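Local coordinates for protein fructose-bisphosphate aldolase class I (Thermoproteus tenax, PDB 1W8S) that belongs to the class I aldolases of the DeoC/LacD family and folds as a TIM barrel, here with 1,6-di-O-phosphono-beta-D-fructofuranose bound, at residues 197-202 with 223-228. The protein carries 2 engineered substitutions. Sequence-based numbering, arbitrary orientation.
Sequences VPVLMS and AGALGI. With FBP (1,6-di-O-phosphono-beta-D-fructofuranose), chain O.
V199 O takes the backbone N-H of L226 (O to N 2.8 Å) in its carbonyl plane, though the bond is bent, 136° at the hydrogen, and G227 N adds a weak second bond. Further along, where L200 pairs with G227 and M201 with I228 in parallel, M201 N donates almost straight to G227 O at 2.9 Å, and the same oxygen receives a CA-H...O contact from L200. A water bridges V199 N and G224 O, G224 closing the preceding helix in a Schellman motif. Where the strands begin, L226, its CG anti to the backbone N (chi1 -179°), lays CD2 against P198 CB at 3.7 Å. On one face of the sheet L200 CD2 lies over the bare backbone of G227, 3.7 Å from its C; on the other, M201 and I228 run side by side, SD 4.0 Å from CG2. Beyond the pairing, S202 OG shares a hydrogen bond of 2.7 Å with O2 of 1,6-di-O-phosphono-beta-D-fructofuranose, which K177 also binds. The two strands and helix 210-222 form a beta-alpha-beta unit of the TIM barrel: V220 of this helix covers M201 and A225, strand 175-179 pairs with 199-202, and helix 4-12 packs on P198 and L226.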
loop_
_atom_site.group_PDB
_atom_site.type_symbol
_atom_site.label_atom_id
_atom_site.label_comp_id
_atom_site.label_asym_id
_atom_site.label_seq_id
_atom_site.Cartn_x
_atom_site.Cartn_y
_atom_site.Cartn_z
ATOM N N VAL E 197 8.266 24.402 21.014
ATOM C CA VAL E 197 7.270 24.482 19.928
ATOM C C VAL E 197 6.008 25.195 20.472
ATOM O O VAL E 197 5.394 24.747 21.466
ATOM C CB VAL E 197 6.946 23.099 19.331
ATOM C CG1 VAL E 197 5.874 23.201 18.263
ATOM C CG2 VAL E 197 8.229 22.447 18.759
ATOM N N PRO E 198 5.618 26.307 19.851
ATOM C CA PRO E 198 4.433 27.045 20.319
ATOM C C PRO E 198 3.122 26.308 20.116
ATOM O O PRO E 198 2.957 25.561 19.139
ATOM C CB PRO E 198 4.459 28.338 19.508
ATOM C CG PRO E 198 5.254 27.971 18.245
ATOM C CD PRO E 198 6.278 26.983 18.718
ATOM N N VAL E 199 2.189 26.570 21.032
ATOM C CA VAL E 199 0.906 25.891 21.109
ATOM C C VAL E 199 -0.214 26.870 20.817
ATOM O O VAL E 199 -0.272 27.951 21.398
ATOM C CB VAL E 199 0.666 25.302 22.533
ATOM C CG1 VAL E 199 -0.787 24.821 22.710
ATOM C CG2 VAL E 199 1.592 24.146 22.802
ATOM N N LEU E 200 -1.089 26.448 19.917
ATOM C CA LEU E 200 -2.323 27.108 19.551
ATOM C C LEU E 200 -3.491 26.272 20.015
ATOM O O LEU E 200 -3.542 25.063 19.782
ATOM C CB LEU E 200 -2.402 27.255 18.037
ATOM C CG LEU E 200 -1.407 28.205 17.368
ATOM C CD1 LEU E 200 -1.513 28.081 15.850
ATOM C CD2 LEU E 200 -1.637 29.658 17.820
ATOM N N MET E 201 -4.433 26.903 20.679
ATOM C CA MET E 201 -5.634 26.228 21.144
ATOM C C MET E 201 -6.615 26.175 19.988
ATOM O O MET E 201 -6.890 27.187 19.357
ATOM C CB MET E 201 -6.260 27.020 22.304
ATOM C CG MET E 201 -7.684 26.585 22.720
ATOM S SD MET E 201 -8.900 27.941 22.600
ATOM C CE MET E 201 -10.321 27.161 23.320
ATOM N N SER E 202 -7.142 24.985 19.717
ATOM C CA SER E 202 -8.236 24.810 18.775
ATOM C C SER E 202 -9.517 25.324 19.413
ATOM O O SER E 202 -9.855 24.925 20.518
ATOM C CB SER E 202 -8.382 23.310 18.480
ATOM O OG SER E 202 -9.139 23.133 17.307
ATOM N N ALA E 223 -1.879 29.731 30.680
ATOM C CA ALA E 223 -1.157 28.473 30.604
ATOM C C ALA E 223 0.093 28.655 29.762
ATOM O O ALA E 223 0.943 27.801 29.752
ATOM C CB ALA E 223 -2.016 27.412 29.994
ATOM N N GLY E 224 0.199 29.774 29.062
ATOM C CA GLY E 224 1.430 30.107 28.357
ATOM C C GLY E 224 1.380 29.711 26.895
ATOM O O GLY E 224 2.397 29.685 26.199
ATOM N N ALA E 225 0.202 29.397 26.393
ATOM C CA ALA E 225 0.087 29.129 24.954
ATOM C C ALA E 225 0.348 30.375 24.093
ATOM O O ALA E 225 0.198 31.533 24.546
ATOM C CB ALA E 225 -1.241 28.567 24.648
ATOM N N LEU E 226 0.676 30.124 22.828
ATOM C CA LEU E 226 0.910 31.188 21.874
ATOM C C LEU E 226 -0.371 31.918 21.496
ATOM O O LEU E 226 -0.335 33.083 21.141
ATOM C CB LEU E 226 1.574 30.648 20.603
ATOM C CG LEU E 226 1.897 31.688 19.541
ATOM C CD1 LEU E 226 2.965 32.671 20.009
ATOM C CD2 LEU E 226 2.310 31.023 18.279
ATOM N N GLY E 227 -1.494 31.224 21.547
ATOM C CA GLY E 227 -2.750 31.805 21.108
ATOM C C GLY E 227 -3.767 30.771 20.648
ATOM O O GLY E 227 -3.819 29.665 21.183
ATOM N N ILE E 228 -4.580 31.140 19.659
ATOM C CA ILE E 228 -5.718 30.325 19.310
ATOM C C ILE E 228 -5.837 30.165 17.798
ATOM O O ILE E 228 -5.422 31.042 17.052
ATOM C CB ILE E 228 -7.006 30.919 19.919
ATOM C CG1 ILE E 228 -7.414 32.229 19.231
ATOM C CG2 ILE E 228 -6.806 31.192 21.414
ATOM C CD1 ILE E 228 -8.680 32.851 19.794
HETATM P P1 FBP O . -12.820 25.515 15.488
HETATM O O1P FBP O . -14.090 25.752 14.769
HETATM O O2P FBP O . -12.331 26.697 16.379
HETATM O O3P FBP O . -12.844 24.272 16.383
HETATM O O1 FBP O . -11.707 25.306 14.366
HETATM C C1 FBP O . -10.389 24.934 14.708
HETATM C C2 FBP O . -10.134 23.497 14.230
HETATM O O2 FBP O . -8.816 23.068 14.639
HETATM C C3 FBP O . -10.278 23.308 12.714
HETATM O O3 FBP O . -9.164 23.741 11.949
HETATM C C4 FBP O . -10.514 21.800 12.637
HETATM O O4 FBP O . -11.170 21.350 11.464
HETATM C C5 FBP O . -11.410 21.576 13.848
HETATM O O5 FBP O . -11.058 22.579 14.817
HETATM C C6 FBP O . -11.218 20.169 14.402
HETATM O O6 FBP O . -11.989 20.032 15.583
HETATM P P2 FBP O . -13.085 18.851 15.734
HETATM O O4P FBP O . -14.238 19.435 16.515
HETATM O O5P FBP O . -13.462 18.320 14.349
HETATM O O6P FBP O . -12.547 17.732 16.644
HETATM O O HOH W 1 2.992 27.894 23.506
#